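Local coordinates for Pbp related beta-lactamase (Pyrococcus abyssi, PDB 2QMI) that cleaves peptides as an archaeal serine peptidase of the penicillin-binding-protein fold, self-compartmentalizing by assembly into an octamer, at the interface of chains A and B and the interface of chains A and C. Coordinates in Å, arbitrary orientation; residue numbers count along the deposited sequence, not the author numbering. Chains: chain A/B/C, Pbp related beta-lactamase.

Contact 1: the interface of chains A and B. Residues chain A 160, 275-276; chain B 424, 440-441.
A loop carrying A:Tyr160 and a second loop with A:Pro275 and A:Trp276 receive, from chain B, the turn of B:Glu440 and B:Arg441 and the start of strand 423-430 at B:Met424. The turn belongs to the octamerisation domain, whereas A:Tyr160 opens the Tyr-X-Asn motif of the penicillin-binding-protein family, so an assembly element reaches the neighbourhood of the partner's active site. It does so as an internally bonded polar unit. B:Glu440 OE1 takes two donors of B:Arg441 on one face of the carboxylate: the backbone N at 2.9 Å and the guanidinium NE at 2.7 Å, the latter also a salt bridge. The internal pairing probably lowers the cost of packing this charged turn against aromatic rings; no hydrogen bond crosses here. The indole of A:Trp276 crosses the carboxylate steeply, planes 71° apart. B:Glu440 OE2 stands 3.2 Å from indole NE1 but well above the ring plane, a poor position for the in-plane N-H. On that same face, toward the benzo end, B:Met424 SD lies 3.8 Å from A:Trp276 CZ3. B:Arg441 runs alongside A:Tyr160, pointing the same way, and the two CB atoms meet at 4.0 Å. With CG anti to the backbone N (chi1 -166°), the phenol ring of A:Tyr160 follows the arginine outward, turned 60° from the guanidinium, and its CD2 touches B:Arg441 NH1 at 3.6 Å.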
ATOM      1  N   TYR A 160       3.286  -8.194 -43.342  1.00 19.09           N
ATOM      2  CA  TYR A 160       3.487  -9.542 -42.829  1.00 19.28           C
ATOM      3  C   TYR A 160       2.150 -10.048 -42.298  1.00 19.68           C
ATOM      4  O   TYR A 160       1.609  -9.519 -41.324  1.00 20.91           O
ATOM      5  CB  TYR A 160       4.529  -9.536 -41.716  1.00 20.97           C
ATOM      6  CG  TYR A 160       5.064 -10.905 -41.349  1.00 20.84           C
ATOM      7  CD1 TYR A 160       5.936 -11.583 -42.193  1.00 20.47           C
ATOM      8  CD2 TYR A 160       4.713 -11.507 -40.146  1.00 20.62           C
ATOM      9  CE1 TYR A 160       6.450 -12.825 -41.842  1.00 21.70           C
ATOM     10  CE2 TYR A 160       5.213 -12.745 -39.788  1.00 21.71           C
ATOM     11  CZ  TYR A 160       6.084 -13.399 -40.637  1.00 22.32           C
ATOM     12  OH  TYR A 160       6.594 -14.624 -40.268  1.00 23.48           O
ATOM     13  N   PRO A 275      10.049  -3.742 -44.828  1.00 30.37           N
ATOM     14  CA  PRO A 275      10.383  -2.610 -43.944  1.00 31.93           C
ATOM     15  C   PRO A 275      11.695  -2.856 -43.188  1.00 32.84           C
ATOM     16  O   PRO A 275      12.578  -2.002 -43.153  1.00 33.83           O
ATOM     17  CB  PRO A 275       9.182  -2.546 -42.988  1.00 32.28           C
ATOM     18  CG  PRO A 275       8.051  -3.165 -43.782  1.00 30.39           C
ATOM     19  CD  PRO A 275       8.741  -4.325 -44.470  1.00 30.69           C
ATOM     20  N   TRP A 276      11.799  -4.041 -42.592  1.00 35.12           N
ATOM     21  CA  TRP A 276      12.968  -4.483 -41.822  1.00 34.46           C
ATOM     22  C   TRP A 276      14.292  -4.289 -42.538  1.00 34.19           C
ATOM     23  O   TRP A 276      14.921  -5.259 -42.973  1.00 34.19           O
ATOM     24  CB  TRP A 276      12.810  -5.960 -41.470  1.00 35.88           C
ATOM     25  CG  TRP A 276      11.786  -6.199 -40.406  1.00 37.53           C
ATOM     26  CD1 TRP A 276      10.879  -7.227 -40.345  1.00 38.31           C
ATOM     27  CD2 TRP A 276      11.589  -5.417 -39.219  1.00 38.53           C
ATOM     28  NE1 TRP A 276      10.130  -7.129 -39.186  1.00 38.78           N
ATOM     29  CE2 TRP A 276      10.545  -6.028 -38.480  1.00 37.84           C
ATOM     30  CE3 TRP A 276      12.194  -4.257 -38.704  1.00 38.11           C
ATOM     31  CZ2 TRP A 276      10.092  -5.516 -37.256  1.00 37.42           C
ATOM     32  CZ3 TRP A 276      11.743  -3.751 -37.486  1.00 37.67           C
ATOM     33  CH2 TRP A 276      10.700  -4.385 -36.776  1.00 37.43           C
TER
ATOM     34  N   MET B 424      11.552   3.543 -39.032  1.00 37.48           N
ATOM     35  CA  MET B 424      10.367   2.735 -39.293  1.00 35.32           C
ATOM     36  C   MET B 424       9.234   3.756 -39.278  1.00 34.02           C
ATOM     37  O   MET B 424       9.135   4.548 -38.338  1.00 33.48           O
ATOM     38  CB  MET B 424      10.213   1.729 -38.161  1.00 36.57           C
ATOM     39  CG  MET B 424       9.228   0.611 -38.395  1.00 38.96           C
ATOM     40  SD  MET B 424       9.499  -0.650 -37.122  1.00 41.14           S
ATOM     41  CE  MET B 424       8.671   0.143 -35.691  1.00 42.13           C
ATOM     42  N   GLU B 440       3.958  -0.370 -39.628  1.00 26.43           N
ATOM     43  CA  GLU B 440       4.642  -1.568 -40.110  1.00 26.22           C
ATOM     44  C   GLU B 440       3.640  -2.580 -40.679  1.00 25.73           C
ATOM     45  O   GLU B 440       2.918  -2.272 -41.627  1.00 25.93           O
ATOM     46  CB  GLU B 440       5.480  -2.240 -39.011  1.00 26.74           C
ATOM     47  CG  GLU B 440       6.457  -3.273 -39.606  1.00 29.90           C
ATOM     48  CD  GLU B 440       6.503  -4.580 -38.837  1.00 30.63           C
ATOM     49  OE1 GLU B 440       5.470  -4.953 -38.238  1.00 32.25           O
ATOM     50  OE2 GLU B 440       7.564  -5.244 -38.847  1.00 29.62           O
ATOM     51  N   ARG B 441       3.583  -3.777 -40.093  1.00 23.04           N
ATOM     52  CA  ARG B 441       2.679  -4.823 -40.575  1.00 23.16           C
ATOM     53  C   ARG B 441       1.221  -4.633 -40.162  1.00 23.19           C
ATOM     54  O   ARG B 441       0.312  -5.165 -40.809  1.00 22.67           O
ATOM     55  CB  ARG B 441       3.144  -6.195 -40.068  1.00 23.08           C
ATOM     56  CG  ARG B 441       2.790  -6.474 -38.602  1.00 23.74           C
ATOM     57  CD  ARG B 441       3.471  -7.736 -38.083  1.00 24.65           C
ATOM     58  NE  ARG B 441       4.920  -7.570 -37.989  1.00 28.51           N
ATOM     59  CZ  ARG B 441       5.762  -8.502 -37.544  1.00 29.50           C
ATOM     60  NH1 ARG B 441       5.304  -9.685 -37.146  1.00 30.31           N
ATOM     61  NH2 ARG B 441       7.062  -8.251 -37.494  1.00 31.13           N
TER

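Contact 2: the interface of chains A and B. Residues chain A 427, 438, 440-443; chain B 112, 151, 157, 159.
A:Arg443 CB rests on B:Pro112 CB at 3.7 Å, part of the apolar packing where strands 422-431, 434-439 and 442-446 of chain A, with the turn joining the last two, lie against loops of chain B. The arginine chain, CG anti to the backbone N (chi1 171°) and extended to NE, slides past B:Val151 in the opposite direction; its CD and guanidinium both lie along B:Val151 CG1, with A:Arg443 NH1 at 3.5 Å. A:Ile438 crosses B:Phe159 at about a right angle, its CG2 methyl 4.0 Å from ring atom CE1. B:Pro112 CG sits over the centre of one face of that ring and may help hold it.

Backbone oxygens add polar contacts that are not hydrogen bonds. The carbonyl O of A:Glu440 lies in the plane of the B:Phe159 ring, at its edge, 3.4 Å from CD1, facing the C-H rim and not the pi cloud. A:Arg441 O is 3.6 Å from B:Pro112 CB.

Charge is paired firmly within chain A, where A:Arg441 grips A:Glu440 side-on, NH2 reaching OE2 at 3.0 Å. Across the interface it acts at longer range: A:Glu427 and B:Arg157 approach tip to tip, probably attracting each other, and B:Arg157 NH1 stops 4.0 Å from A:Glu427 OE1.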
ATOM      1  N   GLU A 427      24.753  15.686 -27.304  1.00 24.51           N
ATOM      2  CA  GLU A 427      26.034  15.053 -27.620  1.00 24.66           C
ATOM      3  C   GLU A 427      26.656  14.399 -26.397  1.00 23.48           C
ATOM      4  O   GLU A 427      26.724  15.002 -25.329  1.00 23.20           O
ATOM      5  CB  GLU A 427      27.027  16.066 -28.198  1.00 25.62           C
ATOM      6  CG  GLU A 427      26.687  16.573 -29.588  1.00 29.84           C
ATOM      7  CD  GLU A 427      25.956  17.906 -29.570  1.00 32.05           C
ATOM      8  OE1 GLU A 427      26.514  18.894 -29.039  1.00 32.49           O
ATOM      9  OE2 GLU A 427      24.825  17.969 -30.098  1.00 33.99           O
ATOM     10  N   ILE A 438      26.191  17.164 -23.521  1.00 22.09           N
ATOM     11  CA  ILE A 438      25.920  18.556 -23.854  1.00 22.20           C
ATOM     12  C   ILE A 438      24.538  18.566 -24.486  1.00 22.22           C
ATOM     13  O   ILE A 438      24.365  18.075 -25.600  1.00 23.22           O
ATOM     14  CB  ILE A 438      26.913  19.122 -24.894  1.00 22.28           C
ATOM     15  CG1 ILE A 438      28.360  18.947 -24.420  1.00 22.41           C
ATOM     16  CG2 ILE A 438      26.584  20.588 -25.161  1.00 22.54           C
ATOM     17  CD1 ILE A 438      28.707  19.678 -23.137  1.00 24.34           C
ATOM     18  N   GLU A 440      21.449  21.190 -25.378  1.00 18.37           N
ATOM     19  CA  GLU A 440      20.952  22.554 -25.494  1.00 19.02           C
ATOM     20  C   GLU A 440      21.822  23.495 -24.659  1.00 17.68           C
ATOM     21  O   GLU A 440      22.990  23.711 -24.990  1.00 16.06           O
ATOM     22  CB  GLU A 440      19.484  22.664 -25.065  1.00 20.64           C
ATOM     23  CG  GLU A 440      18.901  24.055 -25.351  1.00 23.73           C
ATOM     24  CD  GLU A 440      18.168  24.654 -24.156  1.00 25.10           C
ATOM     25  OE1 GLU A 440      18.590  24.398 -23.006  1.00 25.73           O
ATOM     26  OE2 GLU A 440      17.179  25.389 -24.371  1.00 25.31           O
ATOM     27  N   ARG A 441      21.278  24.031 -23.571  1.00 15.50           N
ATOM     28  CA  ARG A 441      22.033  24.960 -22.729  1.00 16.89           C
ATOM     29  C   ARG A 441      22.913  24.316 -21.665  1.00 16.07           C
ATOM     30  O   ARG A 441      23.870  24.924 -21.207  1.00 18.55           O
ATOM     31  CB  ARG A 441      21.081  25.927 -22.014  1.00 16.19           C
ATOM     32  CG  ARG A 441      20.423  25.332 -20.762  1.00 17.99           C
ATOM     33  CD  ARG A 441      19.267  26.196 -20.257  1.00 18.24           C
ATOM     34  NE  ARG A 441      18.291  26.427 -21.317  1.00 19.89           N
ATOM     35  CZ  ARG A 441      17.289  27.298 -21.251  1.00 22.12           C
ATOM     36  NH1 ARG A 441      17.109  28.037 -20.162  1.00 21.17           N
ATOM     37  NH2 ARG A 441      16.485  27.449 -22.299  1.00 22.37           N
ATOM     38  N   TYR A 442      22.600  23.090 -21.273  1.00 17.27           N
ATOM     39  CA  TYR A 442      23.341  22.441 -20.196  1.00 17.44           C
ATOM     40  C   TYR A 442      24.553  21.578 -20.540  1.00 19.20           C
ATOM     41  O   TYR A 442      24.761  21.172 -21.680  1.00 19.40           O
ATOM     42  CB  TYR A 442      22.380  21.573 -19.384  1.00 17.39           C
ATOM     43  CG  TYR A 442      21.088  22.249 -18.966  1.00 16.80           C
ATOM     44  CD1 TYR A 442      21.049  23.116 -17.877  1.00 15.95           C
ATOM     45  CD2 TYR A 442      19.893  21.980 -19.637  1.00 18.27           C
ATOM     46  CE1 TYR A 442      19.857  23.692 -17.458  1.00 17.54           C
ATOM     47  CE2 TYR A 442      18.684  22.557 -19.223  1.00 17.95           C
ATOM     48  CZ  TYR A 442      18.679  23.409 -18.132  1.00 16.85           C
ATOM     49  OH  TYR A 442      17.497  23.966 -17.707  1.00 17.71           O
ATOM     50  N   ARG A 443      25.352  21.324 -19.508  1.00 19.93           N
ATOM     51  CA  ARG A 443      26.508  20.440 -19.580  1.00 20.47           C
ATOM     52  C   ARG A 443      26.280  19.528 -18.375  1.00 20.11           C
ATOM     53  O   ARG A 443      26.014  20.014 -17.275  1.00 19.71           O
ATOM     54  CB  ARG A 443      27.841  21.175 -19.405  1.00 18.54           C
ATOM     55  CG  ARG A 443      29.007  20.181 -19.274  1.00 19.41           C
ATOM     56  CD  ARG A 443      30.375  20.831 -19.085  1.00 19.16           C
ATOM     57  NE  ARG A 443      31.433  19.820 -19.035  1.00 18.76           N
ATOM     58  CZ  ARG A 443      32.732  20.085 -18.912  1.00 19.08           C
ATOM     59  NH1 ARG A 443      33.160  21.334 -18.825  1.00 18.45           N
ATOM     60  NH2 ARG A 443      33.610  19.094 -18.884  1.00 18.72           N
TER
ATOM     61  N   PRO B 112      28.660  26.584 -20.530  1.00 15.88           N
ATOM     62  CA  PRO B 112      27.274  26.095 -20.494  1.00 16.11           C
ATOM     63  C   PRO B 112      26.605  26.444 -19.160  1.00 16.21           C
ATOM     64  O   PRO B 112      27.288  26.766 -18.187  1.00 17.65           O
ATOM     65  CB  PRO B 112      27.432  24.586 -20.685  1.00 15.21           C
ATOM     66  CG  PRO B 112      28.706  24.465 -21.474  1.00 15.18           C
ATOM     67  CD  PRO B 112      29.597  25.478 -20.800  1.00 15.51           C
ATOM     68  N   VAL B 151      33.557  24.742 -22.335  1.00 20.48           N
ATOM     69  CA  VAL B 151      33.756  23.683 -23.327  1.00 19.99           C
ATOM     70  C   VAL B 151      34.090  24.237 -24.714  1.00 20.64           C
ATOM     71  O   VAL B 151      34.433  23.485 -25.625  1.00 22.64           O
ATOM     72  CB  VAL B 151      32.487  22.803 -23.463  1.00 19.61           C
ATOM     73  CG1 VAL B 151      32.146  22.170 -22.116  1.00 19.52           C
ATOM     74  CG2 VAL B 151      31.320  23.644 -23.984  1.00 19.17           C
ATOM     75  N   ARG B 157      30.060  29.421 -29.391  1.00 23.48           N
ATOM     76  CA  ARG B 157      28.743  28.821 -29.196  1.00 21.78           C
ATOM     77  C   ARG B 157      27.825  29.564 -28.247  1.00 20.46           C
ATOM     78  O   ARG B 157      28.249  30.429 -27.473  1.00 20.73           O
ATOM     79  CB  ARG B 157      28.892  27.390 -28.697  1.00 23.09           C
ATOM     80  CG  ARG B 157      29.588  26.472 -29.679  1.00 26.30           C
ATOM     81  CD  ARG B 157      29.613  25.036 -29.181  1.00 28.29           C
ATOM     82  NE  ARG B 157      28.279  24.525 -28.857  1.00 28.61           N
ATOM     83  CZ  ARG B 157      28.004  23.237 -28.654  1.00 27.73           C
ATOM     84  NH1 ARG B 157      26.772  22.860 -28.355  1.00 27.36           N
ATOM     85  NH2 ARG B 157      28.961  22.323 -28.772  1.00 27.57           N
ATOM     86  N   PHE B 159      24.998  29.293 -25.180  1.00 13.63           N
ATOM     87  CA  PHE B 159      24.567  28.510 -24.030  1.00 13.39           C
ATOM     88  C   PHE B 159      23.893  29.512 -23.112  1.00 11.59           C
ATOM     89  O   PHE B 159      24.565  30.334 -22.492  1.00 11.16           O
ATOM     90  CB  PHE B 159      25.752  27.879 -23.284  1.00 13.00           C
ATOM     91  CG  PHE B 159      26.450  26.780 -24.039  1.00 12.41           C
ATOM     92  CD1 PHE B 159      25.786  25.606 -24.361  1.00 13.41           C
ATOM     93  CD2 PHE B 159      27.786  26.918 -24.416  1.00 13.42           C
ATOM     94  CE1 PHE B 159      26.442  24.577 -25.050  1.00 13.37           C
ATOM     95  CE2 PHE B 159      28.449  25.898 -25.105  1.00 13.39           C
ATOM     96  CZ  PHE B 159      27.773  24.726 -25.419  1.00 12.57           C
TER

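Contact 3: the interface of chains A and C. Residues chain A 120, 124, 130, 132-134, 229-230; chain C 20, 39-40, 43.
The ring of C:Tyr40 is pushed among A:Phe120, A:Met124 and A:Ser134, and forms the apolar centre where C:Tyr40 and the loops of chain C bearing C:Pro20, C:Gly39 and C:Val43 meet helix 116-124, the loop 130-134 and a separate loop at A:Tyr229. A:Phe120 crosses it at about a right angle, with C:Tyr40 CE2 in the plane of the phenyl ring at its edge, 3.8 Å from CE1. The S-methyl CE of A:Met124, its chain bent at chi2 and chi3, comes to C:Tyr40 CE2 at 3.8 Å from one side of the tyrosine plane; on the opposite side A:Ser134 CB lies over the face, 3.8 Å from the ring centroid, in a CH-pi contact, which should restrict its rotation.

Outward from this core, A:Trp130 and C:Val43 meet tip to tip, CH2 against CG2 at 4.1 Å, while indole CZ2 touches C:Pro20 CA.

The rim is polar. A:Ser134 OG, set between its backbone N and carbonyl carbon (chi1 57°), donates to C:Gly39 O at 2.8 Å from above the carbonyl plane, away from the lone pairs. The phenol also bonds: C:Tyr40 OH donates to the backbone O of A:Tyr229 at 2.7 Å, with a C=O...O angle of 145° and a tilt of 19° from the carbonyl plane.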
ATOM      1  N   PHE A 120      -3.619 -14.655 -29.936  1.00 18.10           N
ATOM      2  CA  PHE A 120      -3.625 -16.063 -29.559  1.00 18.18           C
ATOM      3  C   PHE A 120      -2.541 -16.392 -28.539  1.00 19.39           C
ATOM      4  O   PHE A 120      -2.831 -16.846 -27.434  1.00 19.48           O
ATOM      5  CB  PHE A 120      -3.427 -16.956 -30.791  1.00 17.41           C
ATOM      6  CG  PHE A 120      -3.235 -18.420 -30.457  1.00 18.17           C
ATOM      7  CD1 PHE A 120      -4.247 -19.149 -29.839  1.00 18.67           C
ATOM      8  CD2 PHE A 120      -2.041 -19.064 -30.752  1.00 17.89           C
ATOM      9  CE1 PHE A 120      -4.067 -20.499 -29.524  1.00 18.15           C
ATOM     10  CE2 PHE A 120      -1.854 -20.413 -30.441  1.00 18.78           C
ATOM     11  CZ  PHE A 120      -2.868 -21.129 -29.828  1.00 17.88           C
ATOM     12  N   MET A 124      -2.578 -17.307 -24.331  1.00 22.62           N
ATOM     13  CA  MET A 124      -2.101 -18.630 -23.965  1.00 23.35           C
ATOM     14  C   MET A 124      -0.989 -18.595 -22.918  1.00 23.67           C
ATOM     15  O   MET A 124      -0.637 -19.633 -22.365  1.00 23.59           O
ATOM     16  CB  MET A 124      -1.620 -19.366 -25.216  1.00 24.90           C
ATOM     17  CG  MET A 124      -2.122 -20.799 -25.345  1.00 28.46           C
ATOM     18  SD  MET A 124      -3.933 -20.991 -25.230  1.00 26.93           S
ATOM     19  CE  MET A 124      -4.459 -19.868 -26.479  1.00 29.92           C
ATOM     20  N   TRP A 130      -7.411 -12.478 -25.790  1.00 24.60           N
ATOM     21  CA  TRP A 130      -7.785 -13.873 -25.989  1.00 21.89           C
ATOM     22  C   TRP A 130      -8.344 -14.145 -27.388  1.00 19.84           C
ATOM     23  O   TRP A 130      -9.107 -13.349 -27.924  1.00 20.25           O
ATOM     24  CB  TRP A 130      -8.823 -14.238 -24.917  1.00 20.96           C
ATOM     25  CG  TRP A 130      -9.143 -15.700 -24.780  1.00 23.54           C
ATOM     26  CD1 TRP A 130     -10.298 -16.325 -25.153  1.00 22.68           C
ATOM     27  CD2 TRP A 130      -8.306 -16.715 -24.204  1.00 23.47           C
ATOM     28  NE1 TRP A 130     -10.235 -17.662 -24.844  1.00 21.75           N
ATOM     29  CE2 TRP A 130      -9.025 -17.931 -24.262  1.00 22.81           C
ATOM     30  CE3 TRP A 130      -7.020 -16.716 -23.645  1.00 22.79           C
ATOM     31  CZ2 TRP A 130      -8.501 -19.139 -23.780  1.00 23.54           C
ATOM     32  CZ3 TRP A 130      -6.498 -17.919 -23.166  1.00 23.29           C
ATOM     33  CH2 TRP A 130      -7.243 -19.114 -23.238  1.00 23.18           C
ATOM     34  N   PRO A 132      -9.021 -18.008 -28.712  1.00 19.93           N
ATOM     35  CA  PRO A 132      -8.930 -19.468 -28.651  1.00 20.88           C
ATOM     36  C   PRO A 132      -9.132 -20.214 -29.961  1.00 21.37           C
ATOM     37  O   PRO A 132     -10.094 -20.961 -30.106  1.00 21.34           O
ATOM     38  CB  PRO A 132      -9.992 -19.825 -27.617  1.00 19.78           C
ATOM     39  CG  PRO A 132     -11.056 -18.825 -27.914  1.00 19.63           C
ATOM     40  CD  PRO A 132     -10.261 -17.544 -28.062  1.00 19.66           C
ATOM     41  N   VAL A 133      -8.228 -20.007 -30.912  1.00 22.97           N
ATOM     42  CA  VAL A 133      -8.315 -20.686 -32.203  1.00 22.38           C
ATOM     43  C   VAL A 133      -7.411 -21.911 -32.170  1.00 22.67           C
ATOM     44  O   VAL A 133      -6.279 -21.879 -32.652  1.00 23.47           O
ATOM     45  CB  VAL A 133      -7.890 -19.762 -33.372  1.00 21.80           C
ATOM     46  CG1 VAL A 133      -8.969 -18.734 -33.634  1.00 19.66           C
ATOM     47  CG2 VAL A 133      -6.559 -19.081 -33.053  1.00 20.73           C
ATOM     48  N   SER A 134      -7.933 -22.989 -31.593  1.00 21.38           N
ATOM     49  CA  SER A 134      -7.203 -24.243 -31.445  1.00 22.11           C
ATOM     50  C   SER A 134      -6.952 -24.992 -32.747  1.00 21.57           C
ATOM     51  O   SER A 134      -6.262 -26.013 -32.757  1.00 21.92           O
ATOM     52  CB  SER A 134      -7.955 -25.156 -30.481  1.00 21.49           C
ATOM     53  OG  SER A 134      -9.279 -25.374 -30.942  1.00 23.95           O
ATOM     54  N   TYR A 229       0.317 -25.251 -28.645  1.00 21.58           N
ATOM     55  CA  TYR A 229      -0.232 -26.167 -29.641  1.00 22.38           C
ATOM     56  C   TYR A 229      -1.536 -25.672 -30.244  1.00 23.04           C
ATOM     57  O   TYR A 229      -2.484 -25.349 -29.518  1.00 23.35           O
ATOM     58  CB  TYR A 229      -0.442 -27.548 -29.023  1.00 20.91           C
ATOM     59  CG  TYR A 229       0.856 -28.242 -28.693  1.00 20.22           C
ATOM     60  CD1 TYR A 229       1.686 -28.733 -29.706  1.00 19.59           C
ATOM     61  CD2 TYR A 229       1.271 -28.388 -27.369  1.00 20.11           C
ATOM     62  CE1 TYR A 229       2.901 -29.353 -29.404  1.00 19.61           C
ATOM     63  CE2 TYR A 229       2.475 -29.002 -27.056  1.00 19.61           C
ATOM     64  CZ  TYR A 229       3.285 -29.482 -28.075  1.00 20.46           C
ATOM     65  OH  TYR A 229       4.466 -30.092 -27.750  1.00 21.28           O
ATOM     66  N   GLY A 230      -1.561 -25.609 -31.574  1.00 22.23           N
ATOM     67  CA  GLY A 230      -2.737 -25.166 -32.297  1.00 22.54           C
ATOM     68  C   GLY A 230      -2.385 -24.546 -33.636  1.00 21.53           C
ATOM     69  O   GLY A 230      -3.097 -24.718 -34.617  1.00 22.59           O
TER
ATOM     70  N   PRO C  20     -12.742 -20.395 -22.781  1.00 20.15           N
ATOM     71  CA  PRO C  20     -11.701 -21.328 -23.227  1.00 20.28           C
ATOM     72  C   PRO C  20     -12.124 -22.384 -24.256  1.00 20.67           C
ATOM     73  O   PRO C  20     -11.374 -22.685 -25.182  1.00 19.44           O
ATOM     74  CB  PRO C  20     -11.213 -21.950 -21.921  1.00 19.97           C
ATOM     75  CG  PRO C  20     -12.417 -21.923 -21.068  1.00 22.18           C
ATOM     76  CD  PRO C  20     -13.019 -20.568 -21.346  1.00 20.58           C
ATOM     77  N   GLY C  39     -11.906 -23.884 -29.620  1.00 23.15           N
ATOM     78  CA  GLY C  39     -11.047 -23.544 -28.504  1.00 20.50           C
ATOM     79  C   GLY C  39     -10.417 -24.714 -27.781  1.00 19.82           C
ATOM     80  O   GLY C  39     -10.193 -25.776 -28.365  1.00 20.18           O
ATOM     81  N   TYR C  40     -10.164 -24.519 -26.491  1.00 19.07           N
ATOM     82  CA  TYR C  40      -9.499 -25.508 -25.657  1.00 19.56           C
ATOM     83  C   TYR C  40     -10.303 -26.114 -24.513  1.00 21.10           C
ATOM     84  O   TYR C  40     -10.986 -25.408 -23.770  1.00 20.39           O
ATOM     85  CB  TYR C  40      -8.224 -24.880 -25.089  1.00 20.15           C
ATOM     86  CG  TYR C  40      -7.205 -24.526 -26.141  1.00 19.66           C
ATOM     87  CD1 TYR C  40      -6.292 -25.472 -26.591  1.00 19.38           C
ATOM     88  CD2 TYR C  40      -7.195 -23.264 -26.737  1.00 20.17           C
ATOM     89  CE1 TYR C  40      -5.401 -25.186 -27.603  1.00 19.47           C
ATOM     90  CE2 TYR C  40      -6.305 -22.964 -27.758  1.00 20.00           C
ATOM     91  CZ  TYR C  40      -5.411 -23.936 -28.188  1.00 20.87           C
ATOM     92  OH  TYR C  40      -4.546 -23.677 -29.224  1.00 21.34           O
ATOM     93  N   VAL C  43      -6.611 -25.593 -21.224  1.00 21.95           N
ATOM     94  CA  VAL C  43      -5.644 -24.578 -21.633  1.00 21.10           C
ATOM     95  C   VAL C  43      -4.195 -24.869 -21.237  1.00 20.97           C
ATOM     96  O   VAL C  43      -3.297 -24.692 -22.050  1.00 21.98           O
ATOM     97  CB  VAL C  43      -6.045 -23.177 -21.100  1.00 20.14           C
ATOM     98  CG1 VAL C  43      -5.028 -22.120 -21.551  1.00 19.79           C
ATOM     99  CG2 VAL C  43      -7.432 -22.815 -21.597  1.00 19.29           C
TER

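Contacts 1 and 2 belong to one two-fold interface and lie about 37 Å apart between the centres of their C-alpha atoms. In both, the turn at residues 440 and 441 of one chain meets the segment at 157-160 of the other, so the two contacts sample related parts of symmetry-related halves. Contact 3 joins chain C to chain A without an exact two-fold, about 27 Å from contact 1 and 55 Å from contact 2. Chain A thus engages two neighbours through different surfaces, illustrating how two kinds of interface can close a ring of subunits, consistent with the octameric assembly of a self-compartmentalizing peptidase.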